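Local coordinates for FERM, ARHGEF and pleckstrin domain-containing protein 2 (Mus musculus, PDB 6D2K) that acts as a guanine nucleotide exchange factor that activates RAC1 and takes part in semaphorin signalling and actin remodelling, here represented by its FERM domain, at residues E20-E25 with L34-K39; K109-E114 with G194-M199; L131-I136 with A177-Q182; I208-S213 with L260-G265. All coordinates share one frame; numbering follows the deposited sequence.

From the N terminus, interaction 1 comes first and closes a short loop of eight residues, laying helix 30-41 against strand 19-24 in the ubiquitin-like lobe. Interaction 2 spans much more chain: it joins the end of helix 98-113 to the segment that leads from the central helical lobe into strand 198-201. Nested within that loop, interaction 3 pairs helices 121-136 and 176-187 and touches interaction 2 where K109 packs on L131. Interaction 4 follows in series and closes a loop of 46 residues, bringing strands 207-213 and 259-264 of the PH-like lobe together; H198 N lies 2.8 Å from L210 O, a probable hydrogen bond that links it to interaction 2.

Interaction 1: residues E20-E25 with L34-K39; sequences ELFDIE and LTQVWK
One face of the F22 ring is covered by V37, while Q36 meets the ring at its edge. The methyl CG2 of V37 stands 4.1 Å from the centroid of the F22 ring, displaced toward the rim on the CZ side, in a CH-pi contact. In the ring plane, Q36 OE1 comes within 3.6 Å of F22 CD1, and the amide is turned 39° from the ring. The Q36 chain, extended beyond CG, runs past F22 in the opposite direction and carries its amide toward the strand backbone, which it reaches through a water. This water bridges the two segments: it donates to Q36 OE1 at 2.7 Å and accepts from D23 N at 3.1 Å. The D23 carboxylate instead pairs with R9 on the neighbouring strand. L33 and V12 also pack on F22, placing its ring between helix 30-41 and the sheet. This helix laid across a mixed sheet is the beta-grasp arrangement of the ubiquitin-like FERM N-terminal lobe.

Interaction 2: residues K109-E114 with G194-M199; sequences KRDLLE and GIRFHM
R196 overlaps D111 through the end of its guanidinium, which meets the carboxylate edge-on while the two planes stand 79° apart. The stronger link of this salt bridge runs from R196 NH2 to D111 OD1, at 2.9 Å and with an N-H...O angle of 158°. D111 OD1 is approached on its syn side, somewhat out of the carboxylate plane, while OD1 itself lies close to the guanidinium plane. R196 NH1 adds only a weak bond to the same oxygen, at 3.4 Å, so the pair does not form the coplanar, two-oxygen arrangement of a bidentate bridge. A bend at chi2 (88°) turns the R196 chain toward the helix.

R196 NH1 also donates to I195 O at 3.1 Å, reaching it from above the carbonyl plane, and this second hold limits rotation of the guanidinium. A water donates to D111 OD1 at 2.8 Å and accepts from G194 N at 2.9 Å, giving the aspartate a second route to the incoming chain. F88 touches R196 from a neighbouring loop. The contact thus joins the end of helix 98-113 in the central lobe to the segment entering the PH-like lobe. With R196 NH2, the water and a weak contribution from R196 NH1 all directed at D111 OD1, the buried carboxylate is probably stabilised in its charged form, and the link is both ionic and directional.

Interaction 3: residues L131-I136 with A177-Q182; sequences LLQSEI and AESDFQ
S134 and S179 meet where two antiparallel helices of the FERM central helical lobe come close: the axes of the two short segments pass 8.1 Å apart, their directions 156° apart. The tight part is built from small side chains: S134 CB and S179 CB are 3.7 Å apart, with no hydrogen bond between the serines. S179 OG also sits beside the start of the Q133 chain, 3.3 Å from Q133 CG, but its hydrogen bond goes to T175 O, just ahead of the helix. From there Q133 bends at chi2 (64°) and carries its amide away to D138 and the carbonyl of Q174. D180 adds only a marginal touch, OD2 to S134 CB at 3.8 Å, and S134 itself is partly open to solvent, whereas S179 and D180 are buried. S134 OG turns back into its own helix, where it donates to L131 O at 2.8 Å; E135 N reaches that carbonyl oxygen from the same face of its plane.

Interaction 4: residues I208-S213 with L260-G265; sequences INLAVS and LEFLLG
L210 projects as a forked bump over the ring of F262, and each of its methyls has a different seat. CD2 lies above the middle of the ring, 4.2 Å from its centroid and only 9° off the normal, a well-centred CH-pi contact. CD1 drops into the hollow between F262 and L264, 3.9 Å from F262 CB and 4.0 Å from L264 CD1. I208 adds a second bump two residues earlier on the same strand: its CD1 reaches F262 CD1 at 4.0 Å, and the two side chains cross at about a right angle. With chi1 at 53°, I208 CG1 sits between the backbone N and the carbonyl carbon, which directs the ethyl arm toward the phenylalanine.

All four side chains are buried and the contact is wholly apolar, without hydrogen bonds between the segments. The two segments run at 106° to each other, with strand 198-201 between them in the sheet, consistent with side chains meeting across the inner side of a strongly curved sheet. F273 of helix 267-284 touches both L210 and L264, extending the packing to that helix. A strongly bent antiparallel sheet closed by a C-terminal helix is the hallmark of the PH-like fold of the FERM C-terminal lobe.

Interaction 1: residues E20-E25 with L34-K39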
loop_
_atom_site.group_PDB
_atom_site.type_symbol
_atom_site.label_atom_id
_atom_site.label_comp_id
_atom_site.label_asym_id
_atom_site.label_seq_id
_atom_site.Cartn_x
_atom_site.Cartn_y
_atom_site.Cartn_z
ATOM N N GLU A 20 14.978 11.227 -3.176
ATOM C CA GLU A 20 16.051 11.582 -2.263
ATOM C C GLU A 20 17.103 10.484 -2.295
ATOM O O GLU A 20 16.765 9.311 -2.405
ATOM C CB GLU A 20 15.529 11.794 -0.843
ATOM C CG GLU A 20 15.185 13.239 -0.509
ATOM C CD GLU A 20 16.411 14.149 -0.490
ATOM O OE1 GLU A 20 16.748 14.694 -1.556
ATOM O OE2 GLU A 20 17.044 14.304 0.581
ATOM N N LEU A 21 18.372 10.873 -2.216
ATOM C CA LEU A 21 19.486 9.928 -2.297
ATOM C C LEU A 21 20.045 9.647 -0.911
ATOM O O LEU A 21 20.262 10.573 -0.118
ATOM C CB LEU A 21 20.585 10.499 -3.205
ATOM C CG LEU A 21 20.106 10.952 -4.587
ATOM C CD1 LEU A 21 21.200 11.731 -5.304
ATOM C CD2 LEU A 21 19.653 9.774 -5.437
ATOM N N PHE A 22 20.256 8.368 -0.604
ATOM C CA PHE A 22 20.786 7.969 0.700
ATOM C C PHE A 22 21.990 7.071 0.503
ATOM O O PHE A 22 21.913 6.080 -0.214
ATOM C CB PHE A 22 19.730 7.230 1.522
ATOM C CG PHE A 22 18.535 8.072 1.865
ATOM C CD1 PHE A 22 18.412 8.646 3.112
ATOM C CD2 PHE A 22 17.541 8.284 0.932
ATOM C CE1 PHE A 22 17.306 9.424 3.428
ATOM C CE2 PHE A 22 16.447 9.059 1.232
ATOM C CZ PHE A 22 16.325 9.634 2.480
ATOM N N ASP A 23 23.097 7.424 1.142
ATOM C CA ASP A 23 24.304 6.614 1.060
ATOM C C ASP A 23 24.430 5.764 2.312
ATOM O O ASP A 23 24.377 6.269 3.430
ATOM C CB ASP A 23 25.526 7.514 0.878
ATOM C CG ASP A 23 25.514 8.238 -0.448
ATOM O OD1 ASP A 23 25.292 7.572 -1.482
ATOM O OD2 ASP A 23 25.724 9.468 -0.462
ATOM N N ILE A 24 24.573 4.458 2.129
ATOM C CA ILE A 24 24.570 3.556 3.269
ATOM C C ILE A 24 25.508 2.386 3.026
ATOM O O ILE A 24 25.716 1.976 1.884
ATOM C CB ILE A 24 23.154 3.034 3.536
ATOM C CG1 ILE A 24 23.067 2.348 4.899
ATOM C CG2 ILE A 24 22.720 2.097 2.426
ATOM C CD1 ILE A 24 21.652 2.192 5.397
ATOM N N GLU A 25 26.076 1.857 4.104
ATOM C CA GLU A 25 26.906 0.662 4.006
ATOM C C GLU A 25 26.025 -0.532 3.708
ATOM O O GLU A 25 25.064 -0.793 4.427
ATOM C CB GLU A 25 27.691 0.432 5.293
ATOM C CG GLU A 25 28.721 1.508 5.563
ATOM C CD GLU A 25 29.408 1.336 6.899
ATOM O OE1 GLU A 25 28.753 1.565 7.939
ATOM O OE2 GLU A 25 30.604 0.974 6.906
ATOM N N LEU A 34 15.687 2.899 6.813
ATOM C CA LEU A 34 14.339 3.288 7.216
ATOM C C LEU A 34 14.406 4.521 8.123
ATOM O O LEU A 34 13.736 5.518 7.876
ATOM C CB LEU A 34 13.629 2.125 7.913
ATOM C CG LEU A 34 13.312 0.881 7.067
ATOM C CD1 LEU A 34 12.963 -0.315 7.928
ATOM C CD2 LEU A 34 12.189 1.163 6.068
ATOM N N THR A 35 15.250 4.458 9.146
ATOM C CA THR A 35 15.414 5.581 10.072
ATOM C C THR A 35 15.962 6.863 9.425
ATOM O O THR A 35 15.532 7.965 9.774
ATOM C CB THR A 35 16.268 5.175 11.293
ATOM O OG1 THR A 35 15.566 4.182 12.057
ATOM C CG2 THR A 35 16.547 6.383 12.176
ATOM N N GLN A 36 16.896 6.740 8.484
ATOM C CA GLN A 36 17.358 7.920 7.763
ATOM C C GLN A 36 16.196 8.548 6.997
ATOM O O GLN A 36 16.075 9.770 6.931
ATOM C CB GLN A 36 18.530 7.600 6.819
ATOM C CG GLN A 36 19.828 7.250 7.545
ATOM C CD GLN A 36 21.047 7.214 6.624
ATOM O OE1 GLN A 36 20.973 7.592 5.453
ATOM N NE2 GLN A 36 22.176 6.760 7.158
ATOM N N VAL A 37 15.328 7.710 6.437
ATOM C CA VAL A 37 14.192 8.228 5.690
ATOM C C VAL A 37 13.193 8.900 6.620
ATOM O O VAL A 37 12.695 9.978 6.305
ATOM C CB VAL A 37 13.480 7.144 4.867
ATOM C CG1 VAL A 37 12.226 7.728 4.229
ATOM C CG2 VAL A 37 14.423 6.596 3.803
ATOM N N TRP A 38 12.909 8.268 7.755
ATOM C CA TRP A 38 11.966 8.844 8.716
ATOM C C TRP A 38 12.476 10.194 9.226
ATOM O O TRP A 38 11.692 11.093 9.516
ATOM C CB TRP A 38 11.727 7.916 9.910
ATOM C CG TRP A 38 11.270 6.494 9.598
ATOM C CD1 TRP A 38 11.372 5.417 10.418
ATOM C CD2 TRP A 38 10.663 6.017 8.384
ATOM N NE1 TRP A 38 10.865 4.299 9.806
ATOM C CE2 TRP A 38 10.425 4.641 8.556
ATOM C CE3 TRP A 38 10.298 6.620 7.176
ATOM C CZ2 TRP A 38 9.836 3.849 7.560
ATOM C CZ3 TRP A 38 9.713 5.828 6.183
ATOM C CH2 TRP A 38 9.487 4.464 6.390
ATOM N N LYS A 39 13.794 10.327 9.336
ATOM C CA LYS A 39 14.409 11.577 9.778
ATOM C C LYS A 39 14.329 12.650 8.708
ATOM O O LYS A 39 13.988 13.798 8.992
ATOM C CB LYS A 39 15.875 11.356 10.143
ATOM C CG LYS A 39 16.105 10.742 11.503
ATOM C CD LYS A 39 17.454 11.190 12.075
ATOM C CE LYS A 39 18.378 11.767 10.999
ATOM N NZ LYS A 39 18.062 13.191 10.651
HETATM O O HOH W 1 22.584 9.027 3.748
#

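Interaction 2: residues K109-E114 with G194-M199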
loop_
_atom_site.group_PDB
_atom_site.type_symbol
_atom_site.label_atom_id
_atom_site.label_comp_id
_atom_site.label_asym_id
_atom_site.label_seq_id
_atom_site.Cartn_x
_atom_site.Cartn_y
_atom_site.Cartn_z
ATOM N N LYS A 109 -3.792 8.493 -3.646
ATOM C CA LYS A 109 -3.627 9.062 -4.971
ATOM C C LYS A 109 -2.836 8.096 -5.851
ATOM O O LYS A 109 -3.233 7.837 -6.981
ATOM C CB LYS A 109 -2.950 10.439 -4.891
ATOM C CG LYS A 109 -2.570 11.023 -6.251
ATOM C CD LYS A 109 -1.891 12.373 -6.096
ATOM C CE LYS A 109 -1.298 12.815 -7.425
ATOM N NZ LYS A 109 -0.503 14.063 -7.323
ATOM N N ARG A 110 -1.732 7.571 -5.325
ATOM C CA ARG A 110 -0.925 6.620 -6.092
ATOM C C ARG A 110 -1.710 5.345 -6.401
ATOM O O ARG A 110 -1.644 4.832 -7.529
ATOM C CB ARG A 110 0.375 6.273 -5.361
ATOM C CG ARG A 110 1.127 5.105 -6.001
ATOM C CD ARG A 110 2.087 4.415 -5.023
ATOM N NE ARG A 110 3.232 5.252 -4.757
ATOM C CZ ARG A 110 4.080 5.093 -3.748
ATOM N NH1 ARG A 110 3.912 4.119 -2.868
ATOM N NH2 ARG A 110 5.085 5.944 -3.617
ATOM N N ASP A 111 -2.450 4.827 -5.419
ATOM C CA ASP A 111 -3.206 3.593 -5.623
ATOM C C ASP A 111 -4.302 3.778 -6.658
ATOM O O ASP A 111 -4.633 2.858 -7.392
ATOM C CB ASP A 111 -3.797 3.079 -4.297
ATOM C CG ASP A 111 -2.734 2.559 -3.346
ATOM O OD1 ASP A 111 -3.044 2.390 -2.148
ATOM O OD2 ASP A 111 -1.589 2.312 -3.789
ATOM N N LEU A 112 -4.861 4.978 -6.728
ATOM C CA LEU A 112 -5.859 5.278 -7.758
ATOM C C LEU A 112 -5.191 5.292 -9.144
ATOM O O LEU A 112 -5.678 4.658 -10.085
ATOM C CB LEU A 112 -6.556 6.609 -7.444
ATOM C CG LEU A 112 -7.688 7.051 -8.373
ATOM C CD1 LEU A 112 -8.863 6.109 -8.283
ATOM C CD2 LEU A 112 -8.126 8.473 -8.024
ATOM N N LEU A 113 -4.058 5.979 -9.249
ATOM C CA LEU A 113 -3.326 6.096 -10.510
ATOM C C LEU A 113 -2.867 4.734 -11.023
ATOM O O LEU A 113 -2.938 4.443 -12.224
ATOM C CB LEU A 113 -2.113 7.013 -10.327
ATOM C CG LEU A 113 -1.149 7.130 -11.513
ATOM C CD1 LEU A 113 -1.856 7.711 -12.733
ATOM C CD2 LEU A 113 0.055 7.973 -11.140
ATOM N N GLU A 114 -2.398 3.907 -10.098
ATOM C CA GLU A 114 -1.891 2.569 -10.417
ATOM C C GLU A 114 -2.998 1.525 -10.574
ATOM O O GLU A 114 -2.715 0.356 -10.819
ATOM C CB GLU A 114 -0.840 2.149 -9.373
ATOM C CG GLU A 114 0.434 2.975 -9.509
ATOM C CD GLU A 114 1.559 2.619 -8.537
ATOM O OE1 GLU A 114 1.387 1.749 -7.659
ATOM O OE2 GLU A 114 2.633 3.239 -8.664
ATOM N N GLY A 194 -6.619 -0.080 0.761
ATOM C CA GLY A 194 -5.459 -0.799 1.279
ATOM C C GLY A 194 -5.230 -2.188 0.701
ATOM O O GLY A 194 -4.364 -2.918 1.191
ATOM N N ILE A 195 -5.974 -2.561 -0.339
ATOM C CA ILE A 195 -5.918 -3.945 -0.829
ATOM C C ILE A 195 -4.816 -4.147 -1.870
ATOM O O ILE A 195 -4.665 -3.343 -2.795
ATOM C CB ILE A 195 -7.263 -4.391 -1.430
ATOM C CG1 ILE A 195 -8.359 -4.381 -0.361
ATOM C CG2 ILE A 195 -7.144 -5.793 -2.062
ATOM C CD1 ILE A 195 -8.195 -5.470 0.691
ATOM N N ARG A 196 -4.043 -5.224 -1.708
ATOM C CA ARG A 196 -3.090 -5.677 -2.717
ATOM C C ARG A 196 -3.331 -7.169 -2.907
ATOM O O ARG A 196 -3.355 -7.927 -1.928
ATOM C CB ARG A 196 -1.645 -5.427 -2.263
ATOM C CG ARG A 196 -1.228 -3.959 -2.254
ATOM C CD ARG A 196 -1.559 -3.267 -0.927
ATOM N NE ARG A 196 -1.036 -1.896 -0.887
ATOM C CZ ARG A 196 -1.659 -0.835 -1.391
ATOM N NH1 ARG A 196 -2.838 -0.955 -1.988
ATOM N NH2 ARG A 196 -1.087 0.353 -1.310
ATOM N N PHE A 197 -3.568 -7.572 -4.151
ATOM C CA PHE A 197 -3.868 -8.967 -4.467
ATOM C C PHE A 197 -2.617 -9.822 -4.583
ATOM O O PHE A 197 -1.587 -9.381 -5.107
ATOM C CB PHE A 197 -4.612 -9.039 -5.798
ATOM C CG PHE A 197 -6.059 -8.628 -5.716
ATOM C CD1 PHE A 197 -6.693 -8.487 -4.500
ATOM C CD2 PHE A 197 -6.794 -8.442 -6.872
ATOM C CE1 PHE A 197 -8.037 -8.140 -4.435
ATOM C CE2 PHE A 197 -8.138 -8.094 -6.810
ATOM C CZ PHE A 197 -8.749 -7.941 -5.593
ATOM N N HIS A 198 -2.739 -11.057 -4.120
ATOM C CA HIS A 198 -1.720 -12.075 -4.307
ATOM C C HIS A 198 -2.435 -13.264 -4.929
ATOM O O HIS A 198 -3.296 -13.873 -4.301
ATOM C CB HIS A 198 -1.102 -12.475 -2.959
ATOM C CG HIS A 198 -0.528 -11.323 -2.189
ATOM N ND1 HIS A 198 0.823 -11.195 -1.935
ATOM C CD2 HIS A 198 -1.124 -10.255 -1.603
ATOM C CE1 HIS A 198 1.034 -10.088 -1.245
ATOM N NE2 HIS A 198 -0.130 -9.504 -1.025
ATOM N N MET A 199 -2.076 -13.595 -6.163
ATOM C CA MET A 199 -2.799 -14.618 -6.907
ATOM C C MET A 199 -2.596 -16.016 -6.318
ATOM O O MET A 199 -1.486 -16.389 -5.934
ATOM C CB MET A 199 -2.398 -14.594 -8.387
ATOM C CG MET A 199 -2.885 -13.349 -9.132
ATOM S SD MET A 199 -2.396 -13.383 -10.865
ATOM C CE MET A 199 -0.613 -13.396 -10.707
HETATM O O HOH W 2 -5.590 1.526 -1.431
#

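Interaction 3: residues L131-I136 with A177-Q182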
loop_
_atom_site.group_PDB
_atom_site.type_symbol
_atom_site.label_atom_id
_atom_site.label_comp_id
_atom_site.label_asym_id
_atom_site.label_seq_id
_atom_site.Cartn_x
_atom_site.Cartn_y
_atom_site.Cartn_z
ATOM N N LEU A 131 -8.201 15.951 -4.271
ATOM C CA LEU A 131 -6.751 16.001 -4.452
ATOM C C LEU A 131 -6.335 17.298 -5.146
ATOM O O LEU A 131 -5.335 17.916 -4.764
ATOM C CB LEU A 131 -6.249 14.776 -5.231
ATOM C CG LEU A 131 -6.321 13.443 -4.486
ATOM C CD1 LEU A 131 -6.119 12.263 -5.447
ATOM C CD2 LEU A 131 -5.317 13.401 -3.356
ATOM N N LEU A 132 -7.114 17.726 -6.141
ATOM C CA LEU A 132 -6.883 19.031 -6.776
ATOM C C LEU A 132 -7.015 20.168 -5.770
ATOM O O LEU A 132 -6.184 21.070 -5.736
ATOM C CB LEU A 132 -7.834 19.259 -7.952
ATOM C CG LEU A 132 -7.630 18.410 -9.207
ATOM C CD1 LEU A 132 -8.652 18.822 -10.258
ATOM C CD2 LEU A 132 -6.213 18.546 -9.752
ATOM N N GLN A 133 -8.054 20.138 -4.943
ATOM C CA GLN A 133 -8.224 21.216 -3.968
ATOM C C GLN A 133 -7.012 21.313 -3.031
ATOM O O GLN A 133 -6.527 22.412 -2.733
ATOM C CB GLN A 133 -9.531 21.029 -3.199
ATOM C CG GLN A 133 -9.901 22.176 -2.243
ATOM C CD GLN A 133 -10.165 23.494 -2.959
ATOM O OE1 GLN A 133 -10.584 23.516 -4.113
ATOM N NE2 GLN A 133 -9.934 24.605 -2.258
ATOM N N SER A 134 -6.478 20.167 -2.615
ATOM C CA SER A 134 -5.317 20.181 -1.730
ATOM C C SER A 134 -4.073 20.733 -2.411
ATOM O O SER A 134 -3.284 21.425 -1.771
ATOM C CB SER A 134 -5.005 18.778 -1.180
ATOM O OG SER A 134 -4.401 17.949 -2.158
ATOM N N GLU A 135 -3.889 20.427 -3.695
ATOM C CA GLU A 135 -2.619 20.719 -4.344
ATOM C C GLU A 135 -2.600 22.074 -5.031
ATOM O O GLU A 135 -1.619 22.815 -4.918
ATOM C CB GLU A 135 -2.247 19.611 -5.336
ATOM C CG GLU A 135 -0.870 19.820 -5.970
ATOM C CD GLU A 135 -0.248 18.530 -6.460
ATOM O OE1 GLU A 135 -0.168 17.567 -5.671
ATOM O OE2 GLU A 135 0.185 18.481 -7.632
ATOM N N ILE A 136 -3.664 22.393 -5.758
ATOM C CA ILE A 136 -3.693 23.663 -6.507
ATOM C C ILE A 136 -4.738 24.655 -5.994
ATOM O O ILE A 136 -4.822 25.778 -6.488
ATOM C CB ILE A 136 -3.876 23.465 -8.035
ATOM C CG1 ILE A 136 -5.240 22.848 -8.361
ATOM C CG2 ILE A 136 -2.723 22.661 -8.611
ATOM C CD1 ILE A 136 -5.493 22.725 -9.868
ATOM N N ALA A 177 -5.545 20.431 4.466
ATOM C CA ALA A 177 -5.850 19.435 5.509
ATOM C C ALA A 177 -7.285 18.938 5.398
ATOM O O ALA A 177 -7.555 17.752 5.599
ATOM C CB ALA A 177 -5.614 20.018 6.899
ATOM N N GLU A 178 -8.206 19.851 5.114
ATOM C CA GLU A 178 -9.611 19.465 4.964
ATOM C C GLU A 178 -9.779 18.551 3.774
ATOM O O GLU A 178 -10.543 17.581 3.830
ATOM C CB GLU A 178 -10.501 20.700 4.775
ATOM C CG GLU A 178 -10.599 21.592 5.988
ATOM C CD GLU A 178 -11.353 22.879 5.708
ATOM O OE1 GLU A 178 -12.074 23.362 6.612
ATOM O OE2 GLU A 178 -11.227 23.425 4.602
ATOM N N SER A 179 -9.061 18.877 2.699
ATOM C CA SER A 179 -9.121 18.115 1.459
ATOM C C SER A 179 -8.558 16.717 1.649
ATOM O O SER A 179 -9.155 15.761 1.185
ATOM C CB SER A 179 -8.372 18.842 0.337
ATOM O OG SER A 179 -8.887 20.156 0.181
ATOM N N ASP A 180 -7.427 16.604 2.342
ATOM C CA ASP A 180 -6.852 15.295 2.638
ATOM C C ASP A 180 -7.850 14.495 3.465
ATOM O O ASP A 180 -8.036 13.304 3.240
ATOM C CB ASP A 180 -5.571 15.433 3.458
ATOM C CG ASP A 180 -4.411 16.011 2.673
ATOM O OD1 ASP A 180 -3.412 16.368 3.320
ATOM O OD2 ASP A 180 -4.488 16.128 1.434
ATOM N N PHE A 181 -8.486 15.137 4.443
ATOM C CA PHE A 181 -9.411 14.414 5.305
ATOM C C PHE A 181 -10.548 13.826 4.485
ATOM O O PHE A 181 -10.974 12.692 4.719
ATOM C CB PHE A 181 -9.985 15.325 6.403
ATOM C CG PHE A 181 -10.955 14.616 7.302
ATOM C CD1 PHE A 181 -10.511 13.686 8.224
ATOM C CD2 PHE A 181 -12.312 14.862 7.199
ATOM C CE1 PHE A 181 -11.420 13.025 9.052
ATOM C CE2 PHE A 181 -13.218 14.200 8.020
ATOM C CZ PHE A 181 -12.772 13.286 8.938
ATOM N N GLN A 182 -11.035 14.588 3.519
ATOM C CA GLN A 182 -12.112 14.099 2.668
ATOM C C GLN A 182 -11.647 12.925 1.813
ATOM O O GLN A 182 -12.402 11.998 1.580
ATOM C CB GLN A 182 -12.645 15.214 1.783
ATOM C CG GLN A 182 -13.207 16.363 2.579
ATOM C CD GLN A 182 -14.698 16.361 2.574
ATOM O OE1 GLN A 182 -15.329 17.318 2.110
ATOM N NE2 GLN A 182 -15.287 15.276 3.065
#

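Interaction 4: residues I208-S213 with L260-G265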
loop_
_atom_site.group_PDB
_atom_site.type_symbol
_atom_site.label_atom_id
_atom_site.label_comp_id
_atom_site.label_asym_id
_atom_site.label_seq_id
_atom_site.Cartn_x
_atom_site.Cartn_y
_atom_site.Cartn_z
ATOM N N ILE A 208 -8.161 -17.494 -7.314
ATOM C CA ILE A 208 -8.640 -16.433 -6.429
ATOM C C ILE A 208 -7.536 -15.419 -6.148
ATOM O O ILE A 208 -6.385 -15.626 -6.515
ATOM C CB ILE A 208 -9.196 -17.004 -5.093
ATOM C CG1 ILE A 208 -8.175 -17.921 -4.406
ATOM C CG2 ILE A 208 -10.480 -17.777 -5.335
ATOM C CD1 ILE A 208 -7.148 -17.191 -3.577
ATOM N N ASN A 209 -7.909 -14.314 -5.516
ATOM C CA ASN A 209 -6.942 -13.316 -5.089
ATOM C C ASN A 209 -6.948 -13.251 -3.575
ATOM O O ASN A 209 -7.992 -13.013 -2.963
ATOM C CB ASN A 209 -7.286 -11.946 -5.680
ATOM C CG ASN A 209 -7.034 -11.881 -7.176
ATOM O OD1 ASN A 209 -5.952 -12.221 -7.653
ATOM N ND2 ASN A 209 -8.038 -11.454 -7.924
ATOM N N LEU A 210 -5.790 -13.484 -2.970
ATOM C CA LEU A 210 -5.631 -13.342 -1.526
ATOM C C LEU A 210 -5.235 -11.915 -1.172
ATOM O O LEU A 210 -4.518 -11.232 -1.921
ATOM C CB LEU A 210 -4.570 -14.306 -0.985
ATOM C CG LEU A 210 -4.939 -15.783 -1.039
ATOM C CD1 LEU A 210 -3.753 -16.631 -0.608
ATOM C CD2 LEU A 210 -6.132 -16.075 -0.143
ATOM N N ALA A 211 -5.718 -11.462 -0.024
ATOM C CA ALA A 211 -5.316 -10.154 0.493
ATOM C C ALA A 211 -5.364 -10.174 2.003
ATOM O O ALA A 211 -5.838 -11.128 2.613
ATOM C CB ALA A 211 -6.209 -9.040 -0.072
ATOM N N VAL A 212 -4.858 -9.114 2.621
ATOM C CA VAL A 212 -4.918 -9.018 4.073
ATOM C C VAL A 212 -5.254 -7.587 4.481
ATOM O O VAL A 212 -4.885 -6.622 3.796
ATOM C CB VAL A 212 -3.610 -9.522 4.740
ATOM C CG1 VAL A 212 -2.452 -8.614 4.404
ATOM C CG2 VAL A 212 -3.796 -9.659 6.253
ATOM N N SER A 213 -6.000 -7.450 5.569
ATOM C CA SER A 213 -6.436 -6.126 6.027
ATOM C C SER A 213 -6.443 -6.105 7.553
ATOM O O SER A 213 -6.148 -7.114 8.202
ATOM C CB SER A 213 -7.841 -5.817 5.520
ATOM O OG SER A 213 -8.810 -6.553 6.275
ATOM N N LEU A 260 -7.334 -24.353 6.137
ATOM C CA LEU A 260 -7.578 -24.077 4.732
ATOM C C LEU A 260 -6.236 -23.891 4.050
ATOM O O LEU A 260 -5.303 -23.352 4.649
ATOM C CB LEU A 260 -8.395 -22.798 4.560
ATOM C CG LEU A 260 -9.790 -22.787 5.176
ATOM C CD1 LEU A 260 -10.525 -21.506 4.781
ATOM C CD2 LEU A 260 -10.558 -24.015 4.735
ATOM N N GLU A 261 -6.150 -24.344 2.805
ATOM C CA GLU A 261 -4.909 -24.272 2.038
ATOM C C GLU A 261 -5.096 -23.545 0.718
ATOM O O GLU A 261 -6.069 -23.778 0.001
ATOM C CB GLU A 261 -4.369 -25.673 1.758
ATOM C CG GLU A 261 -3.569 -26.266 2.891
ATOM C CD GLU A 261 -2.651 -27.382 2.422
ATOM O OE1 GLU A 261 -2.573 -28.418 3.116
ATOM O OE2 GLU A 261 -2.011 -27.224 1.355
ATOM N N PHE A 262 -4.159 -22.652 0.405
ATOM C CA PHE A 262 -4.166 -21.948 -0.874
ATOM C C PHE A 262 -2.809 -22.102 -1.528
ATOM O O PHE A 262 -1.786 -22.100 -0.846
ATOM C CB PHE A 262 -4.496 -20.470 -0.660
ATOM C CG PHE A 262 -5.851 -20.254 -0.054
ATOM C CD1 PHE A 262 -6.971 -20.169 -0.860
ATOM C CD2 PHE A 262 -6.002 -20.181 1.317
ATOM C CE1 PHE A 262 -8.233 -19.981 -0.299
ATOM C CE2 PHE A 262 -7.250 -19.999 1.879
ATOM C CZ PHE A 262 -8.365 -19.909 1.069
ATOM N N LEU A 263 -2.796 -22.240 -2.848
ATOM C CA LEU A 263 -1.545 -22.435 -3.557
ATOM C C LEU A 263 -1.165 -21.145 -4.267
ATOM O O LEU A 263 -1.919 -20.656 -5.108
ATOM C CB LEU A 263 -1.699 -23.563 -4.578
ATOM C CG LEU A 263 -0.411 -24.129 -5.148
ATOM C CD1 LEU A 263 0.278 -24.961 -4.064
ATOM C CD2 LEU A 263 -0.719 -24.994 -6.367
ATOM N N LEU A 264 -0.007 -20.581 -3.934
ATOM C CA LEU A 264 0.447 -19.373 -4.636
ATOM C C LEU A 264 1.397 -19.760 -5.770
ATOM O O LEU A 264 1.637 -20.944 -6.006
ATOM C CB LEU A 264 1.082 -18.359 -3.680
ATOM C CG LEU A 264 0.064 -17.583 -2.833
ATOM C CD1 LEU A 264 -0.321 -18.385 -1.606
ATOM C CD2 LEU A 264 0.580 -16.208 -2.433
ATOM N N GLY A 265 1.927 -18.770 -6.475
ATOM C CA GLY A 265 2.646 -19.048 -7.704
ATOM C C GLY A 265 4.067 -19.540 -7.523
ATOM O O GLY A 265 4.650 -20.124 -8.436
#